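Local coordinates for protein carbohydrate kinase, FGGY (Novosphingobium aromaticivorans, PDB 3H6E) that probably phosphorylates a sugar or related polyol as a carbohydrate kinase, its own substrate not being established, at residues M29-S37 and T53-Y64; Y108-T118 and S186-W194. One frame throughout, in Å; residues are numbered along the deposited sequence.

In the fold
The two contacts lie about 38 Å apart between centres, with about 23 Å between their nearest atoms, and they share no residue. Contact 1 sets the outermost strand 29-36 of the six-stranded sheet against helix 50-63. Contact 2 comes later in the chain, where the end of helix 102-109 and the turn after it meet helix 187-191. Both are peripheral, their centres 22 and 23 Å from the centre of the chain. FGGY kinases generally work in the cleft between two actin-like domains, and neither contact can be tied directly to that cleft.

Contact 1: M29-S37 and T53-Y64; sequences MLDRQVRPS and TGRWLLDVLSRY
This is a strand-on-helix contact at the surface edge of a sheet: Arg35, Gln33 and Asp31 of strand 29-36 reach down to Trp56, Val60 and Tyr64 at the end of helix 50-63 and just beyond it. The two segments run nearly antiparallel, at 162°. Their axes are 10.2 Å apart at closest approach. Arg35 lies along Trp56, its guanidinium plane turned only 13° from the indole. Its CD sits 3.7 Å from the centroid of the five-membered ring of Trp56, over the face, a CH-pi contact. CB of Trp56 comes 3.4 Å from CZ of Arg35 and covers one face of the guanidinium. The charge itself is met by Asp52, in a salt bridge to NH2 of Arg35. The far edge of the indole is turned to the strand backbone, with CH2 of Trp56 3.5 Å from O of Gln33. Were Trp56 replaced by an alanine, the aliphatic part of Arg35 would probably lose the flat surface it lies on and a gap would open beneath the strand.

The strand is the outermost of the mixed sheet in the N-terminal actin-like half, hydrogen-bonded to strand 17-23, and Leu30 and Asp31 make a classic beta bulge opposite Leu22. The same helix also reaches strand 9-13 through Leu57 and Leu61. Gln33 bends at chi2, which folds its chain over the helix; its CG lies 3.6 Å from CG2 of Val60, the two side chains passing in opposite directions. OE1 of Gln33 hangs over a face of the Arg63 guanidinium without a hydrogen bond. Beyond it, OH of the buried Tyr64 donates to OD2 of Asp31 at 2.9 Å, reaching the anti side of the carboxylate and 31° out of its plane.

Contact 2: Y108-T118 and S186-W194; sequences YRSQRDPFART and SPMAKRLGW
With CG of Asp113 anti to its carbonyl carbon (chi1 -76°) and CG of Met188 anti to its backbone N (chi1 179°), the carboxylate reaches the first turn of helix 187-191 while the selenomethionine side chain runs toward Tyr108. Ser186 is the N-cap of that helix, its OG accepting a weak bond from N of Ala189 and also hydrogen-bonded to O of Asp176. Asp113, from the turn after helix 102-109, adds a hydrogen bond to a further N-H of the first turn, that of Met188. OD2 of Asp113 stands 2.7 Å from N of Met188 in a fairly straight bond of 157°, met on the syn side. A carboxylate at this end of a helix is probably favoured by the helix dipole as well. At the other end Gly193, with positive phi, closes the helix in a Schellman motif.

Around this bond the packing is close. CG of Pro187 lies over one face of the Arg117 guanidinium, 3.5 Å from NH2 of Arg117, whose NE is salt-bridged to Asp179. Met188 is buried against the tyrosine: its SE is 3.8 Å from CE1 of Tyr108, a Met-aromatic contact that comes in obliquely. Asp176 joins the neighbourhood through a hydrogen bond with OH of Tyr108 and by pairing with Arg112. Trp194, held by Asp137 through NE1, completes the apolar side: CH2 of Trp194 approaches CE1 of Tyr108 at 4.0 Å, the tyrosine carbon lying at the edge of the indole.

Contact 1: M29-S37 and T53-Y64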
# COMPACT_ATOMS: atom_id res chain seq x y z
N MSE A 29 -8.37 18.50 9.01
CA MSE A 29 -7.03 18.96 8.69
C MSE A 29 -6.93 20.48 8.72
O MSE A 29 -7.66 21.17 8.01
CB MSE A 29 -6.62 18.45 7.32
CG MSE A 29 -5.14 18.56 7.02
SE MSE A 29 -4.76 17.89 5.24
CE MSE A 29 -3.05 17.06 5.58
N LEU A 30 -6.02 20.99 9.54
CA LEU A 30 -5.84 22.43 9.69
C LEU A 30 -4.80 22.98 8.72
O LEU A 30 -4.86 24.14 8.32
CB LEU A 30 -5.45 22.77 11.12
CG LEU A 30 -6.30 22.12 12.21
CD1 LEU A 30 -5.77 22.45 13.60
CD2 LEU A 30 -7.76 22.53 12.06
N ASP A 31 -3.84 22.14 8.36
CA ASP A 31 -2.75 22.56 7.49
C ASP A 31 -1.99 21.36 6.94
O ASP A 31 -2.01 20.28 7.53
CB ASP A 31 -1.79 23.48 8.25
CG ASP A 31 -0.86 24.25 7.32
OD1 ASP A 31 -1.36 24.82 6.33
OD2 ASP A 31 0.36 24.29 7.58
N ARG A 32 -1.33 21.56 5.81
CA ARG A 32 -0.54 20.51 5.18
C ARG A 32 0.65 21.11 4.45
O ARG A 32 0.53 22.12 3.76
CB ARG A 32 -1.41 19.70 4.21
CG ARG A 32 -0.67 18.66 3.40
CD ARG A 32 -1.64 17.64 2.81
NE ARG A 32 -1.16 17.07 1.56
CZ ARG A 32 -1.50 17.54 0.36
NH1 ARG A 32 -2.31 18.59 0.27
NH2 ARG A 32 -1.03 16.97 -0.74
N GLN A 33 1.81 20.48 4.62
CA GLN A 33 3.02 20.90 3.95
C GLN A 33 3.62 19.72 3.20
O GLN A 33 3.86 18.66 3.78
CB GLN A 33 4.03 21.46 4.96
CG GLN A 33 3.63 22.80 5.55
CD GLN A 33 3.95 23.96 4.62
OE1 GLN A 33 5.10 24.15 4.22
NE2 GLN A 33 2.93 24.75 4.29
N VAL A 34 3.83 19.89 1.89
CA VAL A 34 4.34 18.80 1.07
C VAL A 34 5.68 19.15 0.42
O VAL A 34 6.18 20.26 0.56
CB VAL A 34 3.33 18.42 -0.02
CG1 VAL A 34 1.92 18.41 0.55
CG2 VAL A 34 3.43 19.37 -1.20
N ARG A 35 6.24 18.18 -0.29
CA ARG A 35 7.59 18.30 -0.83
C ARG A 35 8.01 16.98 -1.47
O ARG A 35 8.11 15.96 -0.78
CB ARG A 35 8.56 18.65 0.29
CG ARG A 35 10.02 18.53 -0.08
CD ARG A 35 10.82 18.09 1.12
NE ARG A 35 12.17 18.63 1.10
CZ ARG A 35 13.21 18.08 1.73
NH1 ARG A 35 13.05 16.96 2.42
NH2 ARG A 35 14.40 18.65 1.66
N PRO A 36 8.25 16.99 -2.78
CA PRO A 36 8.67 15.76 -3.46
C PRO A 36 9.92 15.18 -2.81
O PRO A 36 10.71 15.93 -2.24
CB PRO A 36 9.00 16.24 -4.88
CG PRO A 36 8.22 17.50 -5.05
CD PRO A 36 8.20 18.14 -3.69
N SER A 37 10.09 13.86 -2.89
CA SER A 37 11.25 13.20 -2.30
C SER A 37 12.30 12.94 -3.36
O SER A 37 12.15 12.04 -4.18
CB SER A 37 10.83 11.89 -1.64
OG SER A 37 9.54 11.99 -1.05
N THR A 53 15.70 15.25 4.77
CA THR A 53 14.28 15.24 5.11
C THR A 53 14.09 15.59 6.57
O THR A 53 13.13 16.28 6.94
CB THR A 53 13.64 13.87 4.81
OG1 THR A 53 13.57 13.68 3.39
CG2 THR A 53 12.23 13.82 5.40
N GLY A 54 15.01 15.12 7.41
CA GLY A 54 15.01 15.45 8.82
C GLY A 54 15.02 16.95 9.02
O GLY A 54 14.37 17.48 9.92
N ARG A 55 15.77 17.65 8.17
CA ARG A 55 15.83 19.10 8.22
C ARG A 55 14.50 19.73 7.81
O ARG A 55 13.87 20.42 8.62
CB ARG A 55 16.96 19.64 7.34
CG ARG A 55 18.32 19.08 7.72
CD ARG A 55 19.44 19.70 6.88
NE ARG A 55 20.63 18.85 6.86
CZ ARG A 55 21.02 18.15 5.80
NH1 ARG A 55 20.32 18.20 4.67
NH2 ARG A 55 22.12 17.40 5.86
N TRP A 56 14.06 19.48 6.58
CA TRP A 56 12.80 20.04 6.10
C TRP A 56 11.70 19.92 7.14
O TRP A 56 10.91 20.85 7.33
CB TRP A 56 12.35 19.36 4.80
CG TRP A 56 10.94 19.70 4.41
CD1 TRP A 56 10.49 20.88 3.90
CD2 TRP A 56 9.78 18.85 4.51
NE1 TRP A 56 9.14 20.82 3.67
CE2 TRP A 56 8.68 19.59 4.03
CE3 TRP A 56 9.58 17.53 4.94
CZ2 TRP A 56 7.39 19.05 3.98
CZ3 TRP A 56 8.29 17.01 4.89
CH2 TRP A 56 7.22 17.77 4.41
N LEU A 57 11.64 18.78 7.81
CA LEU A 57 10.53 18.50 8.71
C LEU A 57 10.74 19.05 10.13
O LEU A 57 9.83 19.03 10.95
CB LEU A 57 10.18 17.01 8.72
CG LEU A 57 10.67 16.08 9.83
CD1 LEU A 57 9.64 15.99 10.93
CD2 LEU A 57 10.93 14.70 9.25
N LEU A 58 11.95 19.53 10.41
CA LEU A 58 12.17 20.30 11.64
C LEU A 58 11.79 21.76 11.41
O LEU A 58 11.43 22.47 12.35
CB LEU A 58 13.62 20.18 12.12
CG LEU A 58 13.90 18.99 13.03
CD1 LEU A 58 15.32 19.03 13.56
CD2 LEU A 58 12.90 18.95 14.18
N ASP A 59 11.86 22.19 10.15
CA ASP A 59 11.38 23.51 9.75
C ASP A 59 9.87 23.57 9.90
O ASP A 59 9.34 24.34 10.69
CB ASP A 59 11.74 23.80 8.29
CG ASP A 59 13.22 23.99 8.08
OD1 ASP A 59 13.94 24.24 9.08
OD2 ASP A 59 13.68 23.89 6.92
N VAL A 60 9.18 22.74 9.12
CA VAL A 60 7.73 22.73 9.10
C VAL A 60 7.13 22.47 10.48
O VAL A 60 6.07 23.01 10.81
CB VAL A 60 7.18 21.71 8.07
CG1 VAL A 60 7.87 20.38 8.24
CG2 VAL A 60 5.68 21.57 8.19
N LEU A 61 7.80 21.66 11.28
CA LEU A 61 7.36 21.40 12.65
C LEU A 61 7.41 22.68 13.48
O LEU A 61 6.56 22.90 14.35
CB LEU A 61 8.21 20.32 13.31
CG LEU A 61 7.83 18.86 13.03
CD1 LEU A 61 8.60 17.95 13.95
CD2 LEU A 61 6.34 18.65 13.21
N SER A 62 8.40 23.52 13.21
CA SER A 62 8.53 24.80 13.90
C SER A 62 7.30 25.67 13.68
O SER A 62 6.91 26.44 14.55
CB SER A 62 9.79 25.54 13.45
OG SER A 62 10.97 24.87 13.87
N ARG A 63 6.70 25.53 12.50
CA ARG A 63 5.56 26.35 12.12
C ARG A 63 4.33 26.14 13.01
O ARG A 63 3.50 27.03 13.16
CB ARG A 63 5.19 26.11 10.65
CG ARG A 63 6.32 26.41 9.68
CD ARG A 63 5.82 26.52 8.25
NE ARG A 63 6.90 26.84 7.32
CZ ARG A 63 7.62 25.93 6.66
NH1 ARG A 63 8.59 26.31 5.84
NH2 ARG A 63 7.36 24.64 6.82
N TYR A 64 4.22 24.95 13.60
CA TYR A 64 3.05 24.62 14.41
C TYR A 64 3.34 24.72 15.91
O TYR A 64 2.82 23.93 16.70
CB TYR A 64 2.54 23.22 14.08
CG TYR A 64 2.41 22.93 12.60
CD1 TYR A 64 1.34 23.43 11.87
CD2 TYR A 64 3.34 22.14 11.93
CE1 TYR A 64 1.20 23.17 10.52
CE2 TYR A 64 3.22 21.87 10.58
CZ TYR A 64 2.15 22.39 9.88
OH TYR A 64 2.03 22.12 8.53

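Contact 2: Y108-T118 and S186-W194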
# COMPACT_ATOMS: atom_id res chain seq x y z
N TYR A 108 21.19 -14.50 -2.87
CA TYR A 108 20.12 -14.26 -1.91
C TYR A 108 18.87 -15.05 -2.28
O TYR A 108 18.29 -15.73 -1.44
CB TYR A 108 19.79 -12.77 -1.82
CG TYR A 108 18.62 -12.49 -0.91
CD1 TYR A 108 18.72 -12.71 0.46
CD2 TYR A 108 17.41 -12.01 -1.41
CE1 TYR A 108 17.65 -12.46 1.31
CE2 TYR A 108 16.34 -11.75 -0.57
CZ TYR A 108 16.47 -11.98 0.78
OH TYR A 108 15.41 -11.73 1.62
N ARG A 109 18.48 -14.96 -3.54
CA ARG A 109 17.26 -15.62 -4.02
C ARG A 109 17.20 -17.11 -3.67
O ARG A 109 16.12 -17.65 -3.44
CB ARG A 109 17.11 -15.44 -5.53
CG ARG A 109 16.57 -14.10 -5.94
CD ARG A 109 15.11 -13.97 -5.58
NE ARG A 109 14.63 -12.61 -5.76
CZ ARG A 109 14.30 -12.09 -6.94
NH1 ARG A 109 14.42 -12.82 -8.04
NH2 ARG A 109 13.87 -10.84 -7.02
N SER A 110 18.36 -17.77 -3.65
CA SER A 110 18.40 -19.22 -3.49
C SER A 110 18.41 -19.66 -2.03
O SER A 110 18.48 -20.85 -1.74
CB SER A 110 19.59 -19.83 -4.25
OG SER A 110 20.82 -19.26 -3.82
N GLN A 111 18.32 -18.70 -1.13
CA GLN A 111 18.40 -18.99 0.30
C GLN A 111 17.18 -18.45 1.07
O GLN A 111 17.10 -18.56 2.29
CB GLN A 111 19.74 -18.47 0.85
CG GLN A 111 19.75 -18.07 2.31
CD GLN A 111 19.26 -16.66 2.52
OE1 GLN A 111 18.71 -16.04 1.60
NE2 GLN A 111 19.45 -16.14 3.72
N ARG A 112 16.22 -17.90 0.33
CA ARG A 112 14.98 -17.39 0.91
C ARG A 112 14.06 -18.51 1.44
O ARG A 112 14.16 -19.67 1.03
CB ARG A 112 14.22 -16.55 -0.12
CG ARG A 112 14.86 -15.21 -0.44
CD ARG A 112 14.24 -14.57 -1.67
NE ARG A 112 12.98 -13.88 -1.39
CZ ARG A 112 11.76 -14.36 -1.65
NH1 ARG A 112 11.62 -15.56 -2.19
NH2 ARG A 112 10.69 -13.64 -1.36
N ASP A 113 13.18 -18.15 2.37
CA ASP A 113 12.19 -19.09 2.90
C ASP A 113 11.10 -19.32 1.86
O ASP A 113 10.98 -18.57 0.91
CB ASP A 113 11.57 -18.54 4.19
CG ASP A 113 12.48 -18.67 5.38
OD1 ASP A 113 13.37 -19.54 5.35
OD2 ASP A 113 12.30 -17.92 6.35
N PRO A 114 10.29 -20.38 2.05
CA PRO A 114 9.22 -20.66 1.08
C PRO A 114 8.12 -19.60 1.18
O PRO A 114 7.89 -19.06 2.27
CB PRO A 114 8.68 -22.02 1.54
CG PRO A 114 9.69 -22.57 2.51
CD PRO A 114 10.33 -21.37 3.13
N PHE A 115 7.45 -19.32 0.07
CA PHE A 115 6.39 -18.33 0.06
C PHE A 115 5.27 -18.70 1.04
O PHE A 115 4.49 -17.84 1.47
CB PHE A 115 5.82 -18.16 -1.35
CG PHE A 115 4.60 -17.29 -1.41
CD1 PHE A 115 3.33 -17.84 -1.35
CD2 PHE A 115 4.72 -15.91 -1.54
CE1 PHE A 115 2.21 -17.04 -1.41
CE2 PHE A 115 3.60 -15.11 -1.60
CZ PHE A 115 2.34 -15.67 -1.53
N ALA A 116 5.21 -19.97 1.40
CA ALA A 116 4.14 -20.46 2.27
C ALA A 116 4.31 -20.04 3.73
O ALA A 116 3.33 -19.99 4.48
CB ALA A 116 4.02 -21.98 2.16
N ARG A 117 5.54 -19.74 4.15
CA ARG A 117 5.79 -19.24 5.50
C ARG A 117 5.74 -17.72 5.55
O ARG A 117 5.34 -17.14 6.56
CB ARG A 117 7.16 -19.71 6.03
CG ARG A 117 7.16 -21.08 6.67
CD ARG A 117 6.28 -21.14 7.92
NE ARG A 117 7.00 -20.87 9.17
CZ ARG A 117 7.97 -21.63 9.67
NH1 ARG A 117 8.38 -22.71 9.01
NH2 ARG A 117 8.55 -21.30 10.81
N THR A 118 6.15 -17.08 4.46
CA THR A 118 6.41 -15.64 4.46
C THR A 118 5.33 -14.78 3.81
O THR A 118 5.10 -13.65 4.24
CB THR A 118 7.76 -15.33 3.79
OG1 THR A 118 7.71 -15.76 2.42
CG2 THR A 118 8.89 -16.05 4.51
N SER A 186 10.72 -14.47 10.24
CA SER A 186 10.84 -15.68 9.43
C SER A 186 12.03 -16.53 9.87
O SER A 186 12.99 -16.02 10.46
CB SER A 186 10.96 -15.32 7.95
OG SER A 186 12.09 -14.51 7.72
N PRO A 187 11.97 -17.84 9.58
CA PRO A 187 13.11 -18.72 9.84
C PRO A 187 14.40 -18.11 9.31
O PRO A 187 15.41 -18.13 10.00
CB PRO A 187 12.76 -19.97 9.02
CG PRO A 187 11.27 -19.99 9.01
CD PRO A 187 10.81 -18.56 9.03
N MSE A 188 14.34 -17.56 8.10
CA MSE A 188 15.53 -16.99 7.47
C MSE A 188 16.13 -15.83 8.25
O MSE A 188 17.32 -15.82 8.54
CB MSE A 188 15.21 -16.52 6.05
CG MSE A 188 16.41 -15.89 5.35
SE MSE A 188 15.97 -14.85 3.76
CE MSE A 188 14.88 -13.46 4.58
N ALA A 189 15.29 -14.85 8.60
CA ALA A 189 15.76 -13.66 9.30
C ALA A 189 16.37 -14.02 10.65
O ALA A 189 17.29 -13.35 11.12
CB ALA A 189 14.62 -12.67 9.47
N LYS A 190 15.84 -15.06 11.28
CA LYS A 190 16.38 -15.54 12.55
C LYS A 190 17.72 -16.23 12.31
O LYS A 190 18.73 -15.90 12.95
CB LYS A 190 15.40 -16.51 13.22
CG LYS A 190 14.20 -15.82 13.83
CD LYS A 190 13.16 -16.81 14.33
CE LYS A 190 12.08 -16.08 15.13
NZ LYS A 190 10.94 -16.96 15.51
N ARG A 191 17.72 -17.16 11.36
CA ARG A 191 18.90 -17.93 10.98
C ARG A 191 20.13 -17.05 10.73
O ARG A 191 21.23 -17.33 11.24
CB ARG A 191 18.58 -18.72 9.71
CG ARG A 191 19.06 -20.14 9.71
CD ARG A 191 18.83 -20.76 8.34
NE ARG A 191 19.54 -20.02 7.29
CZ ARG A 191 18.95 -19.41 6.27
NH1 ARG A 191 17.63 -19.45 6.14
NH2 ARG A 191 19.68 -18.77 5.37
N LEU A 192 19.95 -15.99 9.95
CA LEU A 192 21.04 -15.11 9.55
C LEU A 192 21.46 -14.15 10.66
O LEU A 192 22.45 -13.43 10.52
CB LEU A 192 20.64 -14.31 8.31
CG LEU A 192 20.41 -15.08 7.01
CD1 LEU A 192 19.80 -14.16 5.96
CD2 LEU A 192 21.70 -15.70 6.50
N GLY A 193 20.71 -14.14 11.75
CA GLY A 193 20.99 -13.22 12.84
C GLY A 193 20.42 -11.84 12.60
O GLY A 193 20.70 -10.90 13.34
N TRP A 194 19.61 -11.70 11.55
CA TRP A 194 18.98 -10.42 11.24
C TRP A 194 17.91 -10.05 12.27
O TRP A 194 17.82 -8.90 12.70
CB TRP A 194 18.37 -10.43 9.84
CG TRP A 194 19.39 -10.43 8.73
CD1 TRP A 194 20.74 -10.27 8.86
CD2 TRP A 194 19.14 -10.56 7.32
NE1 TRP A 194 21.35 -10.31 7.62
CE2 TRP A 194 20.38 -10.48 6.66
CE3 TRP A 194 17.98 -10.73 6.56
CZ2 TRP A 194 20.50 -10.58 5.28
CZ3 TRP A 194 18.10 -10.83 5.18
CH2 TRP A 194 19.35 -10.76 4.56